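Local coordinates for dally-like protein (Drosophila melanogaster, PDB 3ODN) that probably serves as a cell-surface heparan sulfate proteoglycan of the glypican family and has a region important for Hedgehog signalling, at residues S74-S79 and R409-D414; R279-F284 and R403-I408; M273-E278 and N494-Q499. The protein carries 2 engineered substitutions. One frame throughout, in Å; residues are numbered along the deposited sequence.

Contact 1 (S74-S79 and R409-D414); sequences SGILGS and RQRVKD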
# COMPACT_ATOMS: atom_id res chain seq x y z
N SER A 74 13.17 5.66 1.41
CA SER A 74 12.98 4.23 1.62
C SER A 74 12.82 3.95 3.13
O SER A 74 12.02 3.09 3.50
CB SER A 74 14.14 3.44 1.02
OG SER A 74 14.13 2.07 1.38
N GLY A 75 13.52 4.72 3.96
CA GLY A 75 13.44 4.63 5.41
C GLY A 75 12.09 5.05 5.95
O GLY A 75 11.47 4.31 6.73
N ILE A 76 11.60 6.25 5.53
CA ILE A 76 10.29 6.77 5.95
C ILE A 76 9.14 5.84 5.52
O ILE A 76 8.25 5.56 6.31
CB ILE A 76 10.08 8.26 5.55
CG1 ILE A 76 10.94 9.19 6.44
CG2 ILE A 76 8.58 8.66 5.59
CD1 ILE A 76 10.97 10.70 6.08
N LEU A 77 9.21 5.33 4.29
CA LEU A 77 8.21 4.43 3.73
C LEU A 77 8.15 3.08 4.45
O LEU A 77 7.05 2.60 4.74
CB LEU A 77 8.41 4.26 2.22
CG LEU A 77 8.11 5.48 1.33
CD1 LEU A 77 8.30 5.13 -0.10
CD2 LEU A 77 6.66 5.97 1.51
N GLY A 78 9.31 2.51 4.77
CA GLY A 78 9.41 1.23 5.46
C GLY A 78 9.00 1.27 6.92
O GLY A 78 8.34 0.35 7.40
N SER A 79 9.40 2.34 7.63
CA SER A 79 9.08 2.54 9.04
C SER A 79 7.59 2.75 9.25
O SER A 79 7.04 2.21 10.21
CB SER A 79 9.89 3.71 9.62
OG SER A 79 9.36 4.95 9.19
N ARG A 409 -0.53 8.84 3.25
CA ARG A 409 -1.16 9.36 2.05
C ARG A 409 -0.51 10.66 1.57
O ARG A 409 -0.27 10.83 0.37
CB ARG A 409 -2.68 9.54 2.28
CG ARG A 409 -3.39 9.68 0.98
CD ARG A 409 -4.58 10.54 1.08
NE ARG A 409 -5.29 10.57 -0.20
CZ ARG A 409 -6.61 10.62 -0.31
NH1 ARG A 409 -7.38 10.63 0.77
NH2 ARG A 409 -7.17 10.68 -1.51
N GLN A 410 -0.22 11.56 2.49
CA GLN A 410 0.42 12.83 2.23
C GLN A 410 1.88 12.64 1.81
O GLN A 410 2.34 13.26 0.84
CB GLN A 410 0.29 13.73 3.47
CG GLN A 410 0.64 15.22 3.23
CD GLN A 410 0.11 15.75 1.91
OE1 GLN A 410 0.89 16.10 1.01
NE2 GLN A 410 -1.20 15.82 1.75
N ARG A 411 2.59 11.74 2.53
CA ARG A 411 4.00 11.45 2.26
C ARG A 411 4.16 10.76 0.92
O ARG A 411 5.09 11.09 0.20
CB ARG A 411 4.67 10.67 3.41
CG ARG A 411 4.67 11.40 4.74
CD ARG A 411 5.22 10.50 5.85
NE ARG A 411 5.45 11.20 7.12
CZ ARG A 411 6.52 11.93 7.41
NH1 ARG A 411 7.48 12.12 6.49
NH2 ARG A 411 6.64 12.51 8.59
N VAL A 412 3.23 9.86 0.55
CA VAL A 412 3.23 9.19 -0.75
C VAL A 412 2.92 10.23 -1.86
O VAL A 412 3.52 10.17 -2.93
CB VAL A 412 2.29 7.94 -0.74
CG1 VAL A 412 2.08 7.35 -2.14
CG2 VAL A 412 2.82 6.88 0.23
N LYS A 413 2.01 11.20 -1.59
CA LYS A 413 1.69 12.32 -2.52
C LYS A 413 2.97 13.15 -2.73
O LYS A 413 3.29 13.44 -3.87
CB LYS A 413 0.60 13.26 -1.95
CG LYS A 413 -0.87 12.91 -2.20
CD LYS A 413 -1.81 13.92 -1.47
CE LYS A 413 -3.06 13.32 -0.82
NZ LYS A 413 -3.23 13.68 0.64
N ASP A 414 3.69 13.54 -1.66
CA ASP A 414 4.93 14.35 -1.76
C ASP A 414 6.09 13.61 -2.42
O ASP A 414 7.03 14.26 -2.86
CB ASP A 414 5.40 14.89 -0.38
CG ASP A 414 4.41 15.71 0.46
OD1 ASP A 414 3.58 16.44 -0.13
OD2 ASP A 414 4.52 15.66 1.72

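Contact 2 (R279-F284 and R403-I408); sequences RLLGSF and RIVRDI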
# COMPACT_ATOMS: atom_id res chain seq x y z
N ARG A 279 -10.09 4.86 -0.34
CA ARG A 279 -11.04 3.78 -0.01
C ARG A 279 -10.93 3.38 1.44
O ARG A 279 -11.94 3.19 2.09
CB ARG A 279 -10.83 2.58 -0.91
CG ARG A 279 -11.98 2.43 -1.87
CD ARG A 279 -11.41 2.24 -3.24
NE ARG A 279 -12.45 2.21 -4.26
CZ ARG A 279 -12.99 3.28 -4.82
NH1 ARG A 279 -12.63 4.50 -4.43
NH2 ARG A 279 -13.92 3.15 -5.76
N LEU A 280 -9.73 3.35 1.98
CA LEU A 280 -9.50 3.09 3.40
C LEU A 280 -10.05 4.17 4.33
O LEU A 280 -10.44 3.88 5.46
CB LEU A 280 -8.01 2.86 3.67
CG LEU A 280 -7.47 1.54 3.16
CD1 LEU A 280 -5.99 1.46 3.37
CD2 LEU A 280 -8.15 0.40 3.84
N LEU A 281 -10.09 5.41 3.86
CA LEU A 281 -10.65 6.49 4.67
C LEU A 281 -12.13 6.63 4.42
O LEU A 281 -12.84 7.14 5.27
CB LEU A 281 -9.92 7.84 4.41
CG LEU A 281 -8.46 7.90 4.83
CD1 LEU A 281 -7.76 9.12 4.23
CD2 LEU A 281 -8.29 7.76 6.34
N GLY A 282 -12.56 6.17 3.24
CA GLY A 282 -13.94 6.20 2.77
C GLY A 282 -14.69 4.89 2.85
O GLY A 282 -14.80 4.31 3.93
N SER A 283 -15.22 4.42 1.69
CA SER A 283 -16.06 3.23 1.51
C SER A 283 -15.55 1.87 2.00
O SER A 283 -16.38 1.02 2.30
CB SER A 283 -16.68 3.17 0.11
OG SER A 283 -15.77 2.76 -0.90
N PHE A 284 -14.20 1.65 2.08
CA PHE A 284 -13.66 0.38 2.59
C PHE A 284 -13.07 0.56 3.99
O PHE A 284 -12.23 -0.23 4.39
CB PHE A 284 -12.62 -0.25 1.62
CG PHE A 284 -12.99 -0.58 0.18
CD1 PHE A 284 -12.01 -0.86 -0.77
CD2 PHE A 284 -14.33 -0.58 -0.24
CE1 PHE A 284 -12.35 -1.13 -2.10
CE2 PHE A 284 -14.66 -0.83 -1.57
CZ PHE A 284 -13.67 -1.12 -2.49
N ARG A 403 -5.65 8.20 11.20
CA ARG A 403 -4.57 9.19 11.36
C ARG A 403 -3.32 8.74 10.58
O ARG A 403 -2.75 9.54 9.83
CB ARG A 403 -4.24 9.39 12.86
CG ARG A 403 -3.49 10.66 13.21
CD ARG A 403 -2.09 10.38 13.77
NE ARG A 403 -2.12 9.97 15.18
CZ ARG A 403 -1.84 8.74 15.62
NH1 ARG A 403 -1.50 7.78 14.77
NH2 ARG A 403 -1.89 8.47 16.92
N ILE A 404 -2.91 7.46 10.75
CA ILE A 404 -1.76 6.89 10.05
C ILE A 404 -1.97 6.82 8.53
O ILE A 404 -1.06 7.18 7.79
CB ILE A 404 -1.11 5.63 10.73
CG1 ILE A 404 0.38 5.47 10.37
CG2 ILE A 404 -1.87 4.34 10.46
CD1 ILE A 404 1.29 6.64 10.71
N VAL A 405 -3.19 6.48 8.06
CA VAL A 405 -3.52 6.46 6.63
C VAL A 405 -3.42 7.86 6.00
O VAL A 405 -2.80 8.00 4.95
CB VAL A 405 -4.85 5.72 6.31
CG1 VAL A 405 -5.22 5.84 4.83
CG2 VAL A 405 -4.76 4.26 6.72
N ARG A 406 -4.00 8.89 6.66
CA ARG A 406 -3.99 10.29 6.23
C ARG A 406 -2.55 10.84 6.10
O ARG A 406 -2.25 11.66 5.22
CB ARG A 406 -4.78 11.13 7.24
CG ARG A 406 -6.21 11.39 6.80
CD ARG A 406 -7.09 11.96 7.90
NE ARG A 406 -8.46 11.45 7.75
CZ ARG A 406 -9.28 11.17 8.75
NH1 ARG A 406 -8.91 11.37 10.01
NH2 ARG A 406 -10.50 10.69 8.50
N ASP A 407 -1.67 10.38 7.00
CA ASP A 407 -0.27 10.74 7.11
C ASP A 407 0.54 10.15 5.97
O ASP A 407 1.22 10.89 5.27
CB ASP A 407 0.25 10.27 8.49
CG ASP A 407 1.71 10.53 8.78
OD1 ASP A 407 2.31 9.71 9.51
OD2 ASP A 407 2.24 11.57 8.32
N ILE A 408 0.51 8.82 5.81
CA ILE A 408 1.20 8.06 4.75
C ILE A 408 0.77 8.61 3.39
O ILE A 408 1.60 8.84 2.51
CB ILE A 408 0.89 6.54 4.87
CG1 ILE A 408 1.44 5.95 6.19
CG2 ILE A 408 1.42 5.76 3.65
CD1 ILE A 408 0.83 4.64 6.59

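Contact 3 (M273-E278 and N494-Q499); sequences MDKVAE and NAYNGQ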
# COMPACT_ATOMS: atom_id res chain seq x y z
N MET A 273 -1.73 4.06 -4.85
CA MET A 273 -1.64 4.13 -3.38
C MET A 273 -2.61 5.18 -2.86
O MET A 273 -3.21 4.97 -1.80
CB MET A 273 -0.20 4.50 -2.90
CG MET A 273 0.72 3.33 -2.77
SD MET A 273 0.33 2.16 -1.45
CE MET A 273 0.96 3.05 -0.05
N ASP A 274 -2.76 6.31 -3.59
CA ASP A 274 -3.71 7.36 -3.21
C ASP A 274 -5.18 6.94 -3.32
O ASP A 274 -6.01 7.42 -2.55
CB ASP A 274 -3.47 8.65 -3.97
CG ASP A 274 -3.98 9.83 -3.18
OD1 ASP A 274 -3.32 10.19 -2.17
OD2 ASP A 274 -5.07 10.34 -3.52
N LYS A 275 -5.52 6.09 -4.30
CA LYS A 275 -6.89 5.63 -4.48
C LYS A 275 -7.26 4.63 -3.39
O LYS A 275 -8.35 4.71 -2.85
CB LYS A 275 -7.12 5.12 -5.92
CG LYS A 275 -8.54 4.57 -6.20
CD LYS A 275 -9.71 5.58 -6.08
CE LYS A 275 -9.57 6.81 -6.95
NZ LYS A 275 -10.83 7.57 -7.05
N VAL A 276 -6.32 3.75 -3.02
CA VAL A 276 -6.47 2.78 -1.93
C VAL A 276 -6.63 3.49 -0.57
O VAL A 276 -7.53 3.14 0.17
CB VAL A 276 -5.34 1.69 -1.97
CG1 VAL A 276 -5.37 0.78 -0.75
CG2 VAL A 276 -5.44 0.86 -3.24
N ALA A 277 -5.83 4.56 -0.27
CA ALA A 277 -5.95 5.36 0.97
C ALA A 277 -7.33 6.04 1.05
O ALA A 277 -7.94 6.14 2.13
CB ALA A 277 -4.86 6.41 1.03
N GLU A 278 -7.81 6.52 -0.10
CA GLU A 278 -9.11 7.13 -0.28
C GLU A 278 -10.22 6.12 0.10
O GLU A 278 -11.14 6.45 0.85
CB GLU A 278 -9.24 7.56 -1.72
CG GLU A 278 -10.18 8.71 -1.95
CD GLU A 278 -10.26 9.05 -3.42
OE1 GLU A 278 -11.00 8.33 -4.13
OE2 GLU A 278 -9.51 9.94 -3.88
N ASN A 494 -6.54 -3.96 -7.89
CA ASN A 494 -7.50 -4.99 -7.46
C ASN A 494 -8.12 -4.69 -6.10
O ASN A 494 -9.32 -4.94 -5.91
CB ASN A 494 -6.87 -6.38 -7.49
CG ASN A 494 -6.51 -6.85 -8.89
OD1 ASN A 494 -7.06 -6.39 -9.91
ND2 ASN A 494 -5.57 -7.78 -8.97
N ALA A 495 -7.32 -4.13 -5.18
CA ALA A 495 -7.75 -3.70 -3.86
C ALA A 495 -8.69 -2.52 -3.99
O ALA A 495 -9.67 -2.47 -3.28
CB ALA A 495 -6.55 -3.32 -2.98
N TYR A 496 -8.41 -1.56 -4.88
CA TYR A 496 -9.34 -0.44 -4.98
C TYR A 496 -10.60 -0.76 -5.73
O TYR A 496 -11.62 -0.11 -5.51
CB TYR A 496 -8.70 0.93 -5.27
CG TYR A 496 -8.15 1.18 -6.67
CD1 TYR A 496 -9.00 1.22 -7.78
CD2 TYR A 496 -6.83 1.59 -6.86
CE1 TYR A 496 -8.52 1.52 -9.06
CE2 TYR A 496 -6.34 1.89 -8.13
CZ TYR A 496 -7.18 1.85 -9.22
OH TYR A 496 -6.69 2.20 -10.46
N ASN A 497 -10.58 -1.83 -6.52
CA ASN A 497 -11.77 -2.28 -7.25
C ASN A 497 -12.59 -3.29 -6.45
O ASN A 497 -13.63 -3.73 -6.94
CB ASN A 497 -11.38 -2.83 -8.61
CG ASN A 497 -10.84 -1.78 -9.55
OD1 ASN A 497 -11.45 -0.73 -9.79
ND2 ASN A 497 -9.70 -2.08 -10.16
N GLY A 498 -12.14 -3.64 -5.24
CA GLY A 498 -12.80 -4.63 -4.40
C GLY A 498 -12.64 -6.05 -4.91
O GLY A 498 -13.47 -6.91 -4.60
N GLN A 499 -11.60 -6.31 -5.74
CA GLN A 499 -11.31 -7.61 -6.34
C GLN A 499 -10.26 -8.31 -5.50
O GLN A 499 -9.69 -7.71 -4.58
CB GLN A 499 -10.78 -7.48 -7.78
CG GLN A 499 -11.68 -6.73 -8.76
CD GLN A 499 -10.93 -6.44 -10.04
OE1 GLN A 499 -11.03 -7.16 -11.02
NE2 GLN A 499 -10.11 -5.39 -10.05

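Contact 1 (S74-S79 and R409-D414)
Leu77 and Val412 mark the closest backbone approach, CA to CA 8.2 Å, between helix 48-106 and helix 400-414, which run in broadly opposite directions here. This is interhelical packing in the elongated alpha-helical bundle of the glypican core, and at that spacing it is sparse, two side chains of each segment meeting. Leu77 CD2, nearer than the direction of its CB suggests, meets Val412 CG2 at 4.1 Å, the two side chains crossing at about a right angle. Trp266 of helix 260-281 and Leu204 of helix 182-214 also touch Leu77, so this methyl contact belongs to a larger apolar cluster. At the more exposed side of the contact, Ile76 CG2 lies 3.7 Å from Arg411 NH1 and 3.8 Å from Arg411 CD, approaching the guanidinium obliquely. The arginine is extended from CG to NE and then turns sharply at the last torsion (chi4 -82°), which brings NH1 near both isoleucine methyls, CG2 and CD1. Its NE has a long, weak ion pair with Asp407, an acidic group that probably also offsets the closeness of Lys80 to this arginine. On the opposing helix, Ser79 OG donates to Ile76 O at 3.1 Å, from 39° above the carbonyl plane.

Contact 2 (R279-F284 and R403-I408)
Just past the helix end from which Leu281 meets Val405, Phe284 N donates to Arg279 O at 2.7 Å, a short bond that folds the departing chain back against the end of helix 260-281. Gly282 is the first residue to leave helical geometry, and the Phe284 ring then takes Arg279 CG over one face, toward its rim. With the chain turned aside after Leu281, the last helical residues meet helix 400-414 through apolar groups. Leu281 does most of the touching. With CG anti to the carbonyl carbon (chi1 -65°), its branch point is turned to helix 400-414, Leu281 CG lying 3.8 Å from Val405 CG1. The two side chains slide past each other in opposite directions, bringing Leu281 CD2 to 3.9 Å from that same Val405 methyl. The other methyl, Leu281 CD1, lies 3.8 Å from Arg406 CG, while CD2 passes obliquely by the guanidinium. Arg406 is bent at its third torsion, and the leucine packs mainly on its methylene CG, with CD2 also near NE. An alanine in place of Leu281 is likely to open a gap beside Val405 CG1 and deprive the Arg406 stem of its apolar neighbour. Deeper in, Leu280 adds its CB to Val405 CG1 at 4.2 Å and reaches Tyr200 of helix 182-214, while Val405 touches Phe84 of helix 48-106. The arrangement is that of an antiparallel helix pair of the glypican bundle, met at the C-terminal end of helix 260-281.

Contact 3 (M273-E278 and N494-Q499)
Lys275 lays the aliphatic start of its side chain over one face of the Tyr496 ring. Its CG sits 3.6 Å from the ring centroid and 20° off the ring normal, a CH-pi contact displaced toward the CG side of the ring, and Lys275 CB flanks it at 3.7 Å from Tyr496 CD2. The side chains cross at about a right angle. Two features allow this: the backbones are close, with the CA atoms of Val276 and Tyr496 only 5.3 Å apart, and Tyr496 CG occupies the crowded position between its own N and carbonyl carbon (chi1 72°), which sets the ring against helix 260-281. Val276 meets the ring at its edge, its CG2 lying in the ring plane and packing on Tyr496 CB at 3.8 Å. That methyl also reaches Ala495 CB, at 4.3 Å, and Leu492 of the same helix touches Val276. The contact joins helix 260-281 of the glypican core bundle to the end of helix 479-496, which stops in a Schellman motif with Gly498 at positive phi; Gln499 N bonds to Asn494 O at 2.7 Å, and the second bond, from Gly498 N to Ala495 O, is weak. Beyond CG the lysine bends twice and leads away from the tyrosine, and Lys275 NZ forms a salt bridge with Glu278 OE1 at 3.0 Å, meeting the carboxylate on its syn side. The chemistry is thus divided along one side chain: methylenes serve the aromatic face, the ammonium is paired one helical turn further on, and the attraction to the ring is CH-pi rather than cation-pi.

Two helices are shared among the three contacts: helix 400-414 serves contacts 1 and 2, and helix 260-281 serves contacts 2 and 3. Centre to centre, contact 2 lies about 14 Å from contact 1 and about 11 Å from contact 3, while contacts 1 and 3 are about 17 Å apart. Arg409 ties the first to the others, with NE in a salt bridge to Asp274 OD1 at 2.8 Å and NH1 packed on Leu281 CD1 at 3.8 Å. Between contacts 2 and 3, Arg279 NE makes a weak hydrogen bond to Tyr496 O. Along the chain contacts 1 and 3 interlock, and contact 2 is nested inside both loops, so segments distant in sequence build one continuous bundle.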